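Local coordinates for protein dodecin (Thermus thermophilus, PDB 2UX9) that binds and sequesters flavins such as FMN and FAD, and also coenzyme A, and may serve as a cofactor store built as a hollow dodecamer, at residues Y5-L10 / V59-F64; V11-E16 / E55-L60. The protein carries 1 engineered substitution. All coordinates share one frame; numbering follows the deposited sequence. Where two conformers were deposited one is given.

How the contacts relate
From the N terminus the chain runs out along strand 4-14, crosses into helix 18-32, returns through strand 36-49 and turns into strand 52-65, which lies between the other two in the antiparallel sheet. Both contacts pair the first strand with the last. Contact 2 (11-16 with 55-60) closes the inner loop, made of the helix and strand 36-49. Contact 1 (5-10 with 59-64) closes the wider one, so contact 2 nests inside it, the two sharing Val-59 and Leu-60. Their centres are about 15 Å apart, on opposite sides of the chain's centre. Contact 1 reaches the FMN and coenzyme A sites at one end, and contact 2 meets other FMN molecules and a sodium ion.

Contact 1 of 2, residues Y5-L10 / V59-F64; sequences YKKVEL and VLEVGF. With FMN (flavin mononucleotide), chain P.
Tyr-5, just before the first bridged pair, directs its ring toward FMN chain P: CG stands anti to the carbonyl carbon (chi1 -57°), and the hydroxyl OH accepts a hydrogen bond from O4' of that FMN at 2.8 Å. A long aromatic phenol suits this place, since the flavin methyl C8M also sits over one ring face. Lys-6 forms a hydrogen-bonded pair with Phe-64, its N 2.9 Å from Phe-64 O and nearly along the C=O axis. Phe-64 takes the crowded rotamer (chi1 61°), which lays its ring beside Lys-6 so that Lys-6 CB makes a CH-pi contact over the face, 3.8 Å from Phe-64 CZ. The extended lysine then carries NZ on to coenzyme A. Lys-7 faces Gly-63, where no side chain obstructs it; its CG passes 4.2 Å from Gly-63 CA, and NZ bridges to Glu-40 and to Glu-9 of a neighbouring subunit. Val-8 and Val-62 exchange two backbone hydrogen bonds, N to O in each direction, and Val-8 CG1 sits 4.0 Å from Phe-64 CE2, at the edge of that ring. Glu-9 lies opposite Glu-61, with OE1 of each 4.0 Å apart and the carboxylate planes inclined 26° to each other. That repulsion is probably eased by Lys-7 of another subunit, which pairs with Glu-9 OE2. Leu-10 and Leu-60 form a hydrogen-bonded pair through their backbone N and O atoms, and Leu-10 CD1 comes to 4.1 Å from Val-62 CG2, on the apolar face that packs against helix 18-32. This is the antiparallel sheet of the dodecin fold, laid against its helix and continued by strands of neighbouring subunits.

Contact 2 of 2, residues V11-E16 / E55-L60; sequences VGTSEE and EYQVVL. With NA (sodium ion), chain N; FMN (flavin mononucleotide), chain H; FMN (flavin mononucleotide), chain B.
The flavin-binding part of the dodecin sheet includes the end of strand 4-14 paired with residues 55-60 of strand 52-65, with Gln-57 reaching out of the sheet to FMN chain H. Its chain is extended beyond CG, so the flat amide meets the pyrimidine edge of the flavin twice: OE1 accepts from FMN N3 at 2.8 Å (167°), and NE2 donates to FMN O2 at 2.9 Å. A leucine here has neither the amide oxygen nor the nitrogen, and would probably leave that flavin edge less well held. Thr-13 flanks Gln-57, its CG2 3.9 Å from Gln-57 CG, while its OG1 is hydrogen-bonded to Lys-3 O of a neighbouring subunit. On the same face Val-11 CG2 lies 4.0 Å from Val-59 CG2, and both valines touch methyl C7M of FMN chain B, an apolar fit. Backbone hydrogen bonds join Gly-12 to Val-58 and Ser-14 to Tyr-56, whose ring edge meets the carbonyls of Ser-14 and Glu-15. At the end of the strand, Ser-14 OG accepts from Glu-16 N at 3.0 Å, an ST turn. Glu-55 bends at chi2 (-76°) to set OE2 2.3 Å from sodium, which three waters also bind. Glu-15 OE2 comes within 3.6 Å of Glu-55 OE2, so the cation probably offsets the repulsion between these two carboxylates.

Contact 1 of 2, residues Y5-L10 / V59-F64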
loop_
_atom_site.group_PDB
_atom_site.type_symbol
_atom_site.label_atom_id
_atom_site.label_comp_id
_atom_site.label_asym_id
_atom_site.label_seq_id
_atom_site.Cartn_x
_atom_site.Cartn_y
_atom_site.Cartn_z
ATOM N N TYR C 5 -23.933 -6.970 1.849
ATOM C CA TYR C 5 -23.777 -6.097 0.698
ATOM C C TYR C 5 -22.850 -6.747 -0.305
ATOM O O TYR C 5 -21.994 -7.562 0.054
ATOM C CB TYR C 5 -23.195 -4.736 1.116
ATOM C CG TYR C 5 -23.998 -4.010 2.164
ATOM C CD1 TYR C 5 -24.889 -3.006 1.818
ATOM C CD2 TYR C 5 -23.870 -4.336 3.510
ATOM C CE1 TYR C 5 -25.622 -2.335 2.779
ATOM C CE2 TYR C 5 -24.598 -3.674 4.483
ATOM C CZ TYR C 5 -25.477 -2.680 4.110
ATOM O OH TYR C 5 -26.207 -2.016 5.074
ATOM N N LYS C 6 -23.013 -6.377 -1.572
ATOM C CA LYS C 6 -22.078 -6.751 -2.614
ATOM C C LYS C 6 -21.401 -5.495 -3.139
ATOM O O LYS C 6 -22.023 -4.438 -3.230
ATOM C CB LYS C 6 -22.786 -7.501 -3.751
ATOM C CG LYS C 6 -21.847 -7.809 -4.902
ATOM C CD LYS C 6 -22.240 -8.987 -5.744
ATOM C CE LYS C 6 -21.076 -9.351 -6.675
ATOM N NZ LYS C 6 -21.410 -10.357 -7.708
ATOM N N LYS C 7 -20.116 -5.598 -3.467
ATOM C CA LYS C 7 -19.404 -4.541 -4.169
ATOM C C LYS C 7 -19.052 -5.013 -5.566
ATOM O O LYS C 7 -18.582 -6.142 -5.735
ATOM C CB LYS C 7 -18.138 -4.155 -3.414
ATOM C CG LYS C 7 -18.433 -3.560 -2.052
ATOM C CD LYS C 7 -17.197 -3.362 -1.194
ATOM C CE LYS C 7 -16.337 -2.243 -1.717
ATOM N NZ LYS C 7 -15.056 -2.112 -0.936
ATOM N N VAL C 8 -19.292 -4.163 -6.565
ATOM C CA VAL C 8 -18.829 -4.413 -7.931
ATOM C C VAL C 8 -17.970 -3.260 -8.426
ATOM O O VAL C 8 -18.189 -2.113 -8.057
ATOM C CB VAL C 8 -19.985 -4.658 -8.909
ATOM C CG1 VAL C 8 -20.764 -5.896 -8.508
ATOM C CG2 VAL C 8 -20.885 -3.447 -8.996
ATOM N N GLU C 9 -16.996 -3.578 -9.267
ATOM C CA GLU C 9 -16.055 -2.602 -9.787
ATOM C C GLU C 9 -16.427 -2.175 -11.207
ATOM O O GLU C 9 -16.496 -2.999 -12.123
ATOM C CB GLU C 9 -14.653 -3.173 -9.757
ATOM C CG GLU C 9 -13.562 -2.139 -9.931
ATOM C CD GLU C 9 -12.176 -2.731 -9.793
ATOM O OE1 GLU C 9 -12.055 -3.962 -9.638
ATOM O OE2 GLU C 9 -11.214 -1.969 -9.853
ATOM N N LEU C 10 -16.686 -0.883 -11.367
ATOM C CA LEU C 10 -17.062 -0.285 -12.639
ATOM C C LEU C 10 -16.050 0.776 -13.007
ATOM O O LEU C 10 -15.325 1.298 -12.138
ATOM C CB LEU C 10 -18.442 0.362 -12.541
ATOM C CG LEU C 10 -19.567 -0.570 -12.106
ATOM C CD1 LEU C 10 -20.885 0.184 -11.956
ATOM C CD2 LEU C 10 -19.730 -1.753 -13.044
ATOM N N VAL C 59 -12.347 4.664 -11.948
ATOM C CA VAL C 59 -12.538 3.292 -11.528
ATOM C C VAL C 59 -13.122 3.352 -10.139
ATOM O O VAL C 59 -12.527 3.951 -9.253
ATOM C CB VAL C 59 -11.207 2.530 -11.491
ATOM C CG1 VAL C 59 -11.438 1.052 -11.079
ATOM C CG2 VAL C 59 -10.474 2.644 -12.837
ATOM N N LEU C 60 -14.300 2.767 -9.946
ATOM C CA LEU C 60 -14.924 2.826 -8.644
ATOM C C LEU C 60 -15.580 1.525 -8.247
ATOM O O LEU C 60 -15.999 0.735 -9.088
ATOM C CB LEU C 60 -15.902 4.004 -8.547
ATOM C CG LEU C 60 -17.135 4.006 -9.447
ATOM C CD1 LEU C 60 -18.060 5.190 -9.141
ATOM C CD2 LEU C 60 -16.777 4.013 -10.919
ATOM N N GLU C 61 -15.615 1.291 -6.949
ATOM C CA GLU C 61 -16.393 0.214 -6.345
ATOM C C GLU C 61 -17.758 0.761 -5.984
ATOM O O GLU C 61 -17.850 1.870 -5.445
ATOM C CB GLU C 61 -15.713 -0.276 -5.069
ATOM C CG GLU C 61 -14.339 -0.900 -5.282
ATOM C CD GLU C 61 -14.411 -2.342 -5.735
ATOM O OE1 GLU C 61 -13.348 -2.912 -6.044
ATOM O OE2 GLU C 61 -15.523 -2.909 -5.781
ATOM N N VAL C 62 -18.800 -0.005 -6.263
ATOM C CA VAL C 62 -20.152 0.395 -5.943
ATOM C C VAL C 62 -20.725 -0.677 -5.017
ATOM O O VAL C 62 -20.708 -1.868 -5.356
ATOM C CB VAL C 62 -20.978 0.536 -7.224
ATOM C CG1 VAL C 62 -22.374 0.903 -6.899
ATOM C CG2 VAL C 62 -20.332 1.594 -8.157
ATOM N N GLY C 63 -21.204 -0.260 -3.847
ATOM C CA GLY C 63 -21.779 -1.155 -2.853
ATOM C C GLY C 63 -23.291 -1.076 -2.831
ATOM O O GLY C 63 -23.869 0.022 -2.824
ATOM N N PHE C 64 -23.932 -2.234 -2.798
ATOM C CA PHE C 64 -25.384 -2.314 -2.765
ATOM C C PHE C 64 -25.864 -3.419 -1.827
ATOM O O PHE C 64 -25.206 -4.437 -1.659
ATOM C CB PHE C 64 -25.992 -2.454 -4.183
ATOM C CG PHE C 64 -25.563 -3.677 -4.952
ATOM C CD1 PHE C 64 -26.401 -4.764 -5.063
ATOM C CD2 PHE C 64 -24.356 -3.712 -5.634
ATOM C CE1 PHE C 64 -26.040 -5.881 -5.815
ATOM C CE2 PHE C 64 -23.994 -4.826 -6.367
ATOM C CZ PHE C 64 -24.836 -5.900 -6.457
HETATM N N1 FMN P . -21.967 5.644 3.853
HETATM C C2 FMN P . -21.417 6.843 3.483
HETATM O O2 FMN P . -22.072 7.875 3.590
HETATM N N3 FMN P . -20.127 6.903 3.017
HETATM C C4 FMN P . -19.368 5.763 2.911
HETATM O O4 FMN P . -18.390 5.816 2.156
HETATM C C4A FMN P . -19.912 4.546 3.306
HETATM N N5 FMN P . -19.175 3.384 3.256
HETATM C C5A FMN P . -19.717 2.176 3.639
HETATM C C6 FMN P . -18.942 1.016 3.552
HETATM C C7 FMN P . -19.469 -0.214 3.925
HETATM C C7M FMN P . -18.558 -1.413 4.034
HETATM C C8 FMN P . -20.789 -0.268 4.379
HETATM C C8M FMN P . -21.441 -1.580 4.696
HETATM C C9 FMN P . -21.564 0.877 4.463
HETATM C C9A FMN P . -21.035 2.115 4.085
HETATM N N10 FMN P . -21.782 3.289 4.148
HETATM C C10 FMN P . -21.214 4.493 3.775
HETATM C "C1'" FMN P . -23.249 3.273 4.520
HETATM C "C2'" FMN P . -24.119 2.760 3.369
HETATM O "O2'" FMN P . -24.019 3.644 2.271
HETATM C "C3'" FMN P . -25.589 2.637 3.777
HETATM O "O3'" FMN P . -26.110 3.891 4.163
HETATM C "C4'" FMN P . -25.811 1.662 4.931
HETATM O "O4'" FMN P . -25.080 0.471 4.731
HETATM C "C5'" FMN P . -27.283 1.311 5.040
HETATM O "O5'" FMN P . -27.597 0.607 3.868
HETATM P P FMN P . -29.003 -0.117 3.682
HETATM O O1P FMN P . -29.119 -0.556 2.236
HETATM O O2P FMN P . -29.038 -1.320 4.594
HETATM O O3P FMN P . -30.109 0.849 4.045
#

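Contact 2 of 2, residues V11-E16 / E55-L60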
loop_
_atom_site.group_PDB
_atom_site.type_symbol
_atom_site.label_atom_id
_atom_site.label_comp_id
_atom_site.label_asym_id
_atom_site.label_seq_id
_atom_site.Cartn_x
_atom_site.Cartn_y
_atom_site.Cartn_z
ATOM N N VAL C 11 -16.003 1.102 -14.289
ATOM C CA VAL C 11 -15.261 2.254 -14.760
ATOM C C VAL C 11 -16.216 3.152 -15.517
ATOM O O VAL C 11 -16.743 2.769 -16.568
ATOM C CB VAL C 11 -14.091 1.873 -15.664
ATOM C CG1 VAL C 11 -13.234 3.117 -15.949
ATOM C CG2 VAL C 11 -13.252 0.734 -15.059
ATOM N N GLY C 12 -16.477 4.331 -14.967
ATOM C CA GLY C 12 -17.257 5.330 -15.658
ATOM C C GLY C 12 -16.336 6.188 -16.486
ATOM O O GLY C 12 -15.209 6.485 -16.080
ATOM N N THR C 13 -16.800 6.603 -17.653
ATOM C CA THR C 13 -16.012 7.505 -18.481
ATOM C C THR C 13 -16.831 8.706 -18.928
ATOM O O THR C 13 -18.055 8.629 -19.064
ATOM C CB THR C 13 -15.429 6.807 -19.721
ATOM O OG1 THR C 13 -16.440 6.605 -20.719
ATOM C CG2 THR C 13 -14.808 5.484 -19.347
ATOM N N SER C 14 -16.140 9.814 -19.162
ATOM C CA SER C 14 -16.760 11.017 -19.700
ATOM C C SER C 14 -15.710 11.929 -20.282
ATOM O O SER C 14 -14.608 12.010 -19.758
ATOM C CB SER C 14 -17.525 11.771 -18.624
ATOM O OG SER C 14 -18.113 12.936 -19.191
ATOM N N GLU C 15 -16.061 12.632 -21.353
ATOM C CA GLU C 15 -15.189 13.668 -21.881
ATOM C C GLU C 15 -15.280 14.945 -21.036
ATOM O O GLU C 15 -14.413 15.811 -21.132
ATOM C CB GLU C 15 -15.544 13.999 -23.336
ATOM C CG GLU C 15 -15.401 12.817 -24.281
ATOM C CD GLU C 15 -15.555 13.192 -25.743
ATOM O OE1 GLU C 15 -16.137 14.258 -26.033
ATOM O OE2 GLU C 15 -15.095 12.414 -26.610
ATOM N N GLU C 16 -16.322 15.058 -20.213
ATOM C CA GLU C 16 -16.633 16.330 -19.543
ATOM C C GLU C 16 -15.849 16.550 -18.250
ATOM O O GLU C 16 -15.410 17.655 -17.968
ATOM C CB GLU C 16 -18.120 16.408 -19.203
ATOM C CG GLU C 16 -19.100 16.238 -20.346
ATOM C CD GLU C 16 -20.540 16.128 -19.838
ATOM O OE1 GLU C 16 -20.850 16.729 -18.785
ATOM O OE2 GLU C 16 -21.358 15.427 -20.474
ATOM N N GLU C 55 -10.785 11.192 -22.721
ATOM C CA GLU C 55 -11.746 10.615 -21.778
ATOM C C GLU C 55 -11.173 10.589 -20.365
ATOM O O GLU C 55 -10.049 10.125 -20.177
ATOM C CB GLU C 55 -12.085 9.181 -22.173
ATOM C CG GLU C 55 -12.821 9.047 -23.483
ATOM C CD GLU C 55 -14.280 9.437 -23.386
ATOM O OE1 GLU C 55 -14.784 9.672 -22.269
ATOM O OE2 GLU C 55 -14.958 9.485 -24.440
ATOM N N TYR C 56 -11.931 11.086 -19.388
ATOM C CA TYR C 56 -11.680 10.816 -17.969
ATOM C C TYR C 56 -12.246 9.439 -17.685
ATOM O O TYR C 56 -13.329 9.105 -18.160
ATOM C CB TYR C 56 -12.390 11.832 -17.067
ATOM C CG TYR C 56 -11.866 13.242 -17.202
ATOM C CD1 TYR C 56 -10.751 13.656 -16.484
ATOM C CD2 TYR C 56 -12.465 14.150 -18.056
ATOM C CE1 TYR C 56 -10.262 14.930 -16.600
ATOM C CE2 TYR C 56 -11.971 15.447 -18.182
ATOM C CZ TYR C 56 -10.868 15.821 -17.444
ATOM O OH TYR C 56 -10.342 17.082 -17.559
ATOM N N GLN C 57 -11.509 8.635 -16.923
ATOM C CA GLN C 57 -11.911 7.277 -16.589
ATOM C C GLN C 57 -11.792 7.095 -15.084
ATOM O O GLN C 57 -10.690 7.171 -14.539
ATOM C CB GLN C 57 -11.015 6.276 -17.323
ATOM C CG GLN C 57 -11.072 6.401 -18.849
ATOM C CD GLN C 57 -10.004 5.597 -19.554
ATOM O OE1 GLN C 57 -8.952 5.341 -18.979
ATOM N NE2 GLN C 57 -10.261 5.202 -20.810
ATOM N N VAL C 58 -12.912 6.898 -14.401
ATOM C CA VAL C 58 -12.895 6.788 -12.954
ATOM C C VAL C 58 -13.275 5.363 -12.590
ATOM O O VAL C 58 -14.365 4.900 -12.929
ATOM C CB VAL C 58 -13.839 7.791 -12.316
ATOM C CG1 VAL C 58 -13.819 7.635 -10.805
ATOM C CG2 VAL C 58 -13.435 9.203 -12.712
ATOM N N VAL C 59 -12.347 4.664 -11.948
ATOM C CA VAL C 59 -12.538 3.292 -11.528
ATOM C C VAL C 59 -13.122 3.352 -10.139
ATOM O O VAL C 59 -12.527 3.951 -9.253
ATOM C CB VAL C 59 -11.207 2.530 -11.491
ATOM C CG1 VAL C 59 -11.438 1.052 -11.079
ATOM C CG2 VAL C 59 -10.474 2.644 -12.837
ATOM N N LEU C 60 -14.300 2.767 -9.946
ATOM C CA LEU C 60 -14.924 2.826 -8.644
ATOM C C LEU C 60 -15.580 1.525 -8.247
ATOM O O LEU C 60 -15.999 0.735 -9.088
ATOM C CB LEU C 60 -15.902 4.004 -8.547
ATOM C CG LEU C 60 -17.135 4.006 -9.447
ATOM C CD1 LEU C 60 -18.060 5.190 -9.141
ATOM C CD2 LEU C 60 -16.777 4.013 -10.919
HETATM NA NA NA N . -17.008 8.581 -23.968
HETATM N N1 FMN H . -5.913 3.295 -22.326
HETATM C C2 FMN H . -6.984 3.819 -21.669
HETATM O O2 FMN H . -7.965 4.138 -22.318
HETATM N N3 FMN H . -6.967 3.951 -20.294
HETATM C C4 FMN H . -5.865 3.556 -19.565
HETATM O O4 FMN H . -5.720 4.043 -18.441
HETATM C C4A FMN H . -4.783 3.007 -20.237
HETATM N N5 FMN H . -3.689 2.558 -19.531
HETATM C C5A FMN H . -2.609 2.015 -20.187
HETATM C C6 FMN H . -1.514 1.584 -19.444
HETATM C C7 FMN H . -0.404 1.037 -20.083
HETATM C C7M FMN H . 0.669 0.402 -19.251
HETATM C C8 FMN H . -0.404 0.932 -21.478
HETATM C C8M FMN H . 0.803 0.438 -22.224
HETATM C C9 FMN H . -1.503 1.349 -22.214
HETATM C C9A FMN H . -2.613 1.901 -21.575
HETATM N N10 FMN H . -3.728 2.346 -22.297
HETATM C C10 FMN H . -4.811 2.873 -21.617
HETATM C "C1'" FMN H . -3.747 2.336 -23.812
HETATM C "C2'" FMN H . -2.888 3.461 -24.390
HETATM O "O2'" FMN H . -3.442 4.715 -24.052
HETATM C "C3'" FMN H . -2.755 3.384 -25.912
HETATM O "O3'" FMN H . -4.025 3.504 -26.517
HETATM C "C4'" FMN H . -2.089 2.096 -26.383
HETATM O "O4'" FMN H . -0.949 1.824 -25.596
HETATM C "C5'" FMN H . -1.673 2.197 -27.846
HETATM O "O5'" FMN H . -0.804 3.304 -27.966
HETATM P P FMN H . -0.058 3.620 -29.345
HETATM O O1P FMN H . 0.652 4.942 -29.156
HETATM O O2P FMN H . 0.947 2.536 -29.661
HETATM O O3P FMN H . -1.079 3.726 -30.455
HETATM N N1 FMN B . -5.281 -0.471 -22.720
HETATM C C2 FMN B . -4.043 -1.037 -22.705
HETATM O O2 FMN B . -3.487 -1.249 -23.770
HETATM N N3 FMN B . -3.420 -1.331 -21.506
HETATM C C4 FMN B . -4.043 -1.056 -20.307
HETATM O O4 FMN B . -3.661 -1.676 -19.312
HETATM C C4A FMN B . -5.297 -0.464 -20.327
HETATM N N5 FMN B . -5.921 -0.134 -19.145
HETATM C C5A FMN B . -7.166 0.451 -19.153
HETATM C C6 FMN B . -7.776 0.759 -17.940
HETATM C C7 FMN B . -9.039 1.345 -17.919
HETATM C C7M FMN B . -9.581 1.846 -16.613
HETATM C C8 FMN B . -9.687 1.613 -19.128
HETATM C C8M FMN B . -11.087 2.156 -19.162
HETATM C C9 FMN B . -9.070 1.318 -20.336
HETATM C C9A FMN B . -7.807 0.728 -20.358
HETATM N N10 FMN B . -7.171 0.403 -21.564
HETATM C C10 FMN B . -5.912 -0.169 -21.534
HETATM C "C1'" FMN B . -7.860 0.591 -22.899
HETATM C "C2'" FMN B . -8.923 -0.483 -23.138
HETATM O "O2'" FMN B . -8.312 -1.750 -23.248
HETATM C "C3'" FMN B . -9.747 -0.231 -24.401
HETATM O "O3'" FMN B . -8.910 -0.241 -25.538
HETATM C "C4'" FMN B . -10.518 1.084 -24.353
HETATM O "O4'" FMN B . -11.151 1.229 -23.098
HETATM C "C5'" FMN B . -11.571 1.144 -25.452
HETATM O "O5'" FMN B . -12.428 0.034 -25.283
HETATM P P FMN B . -13.740 -0.140 -26.181
HETATM O O1P FMN B . -14.317 -1.495 -25.839
HETATM O O2P FMN B . -14.744 0.944 -25.862
HETATM O O3P FMN B . -13.358 -0.084 -27.643
HETATM O O HOH W 1 -17.925 6.969 -24.298
HETATM O O HOH W 2 -16.919 8.814 -22.129
HETATM O O HOH W 3 -17.791 10.060 -24.335
#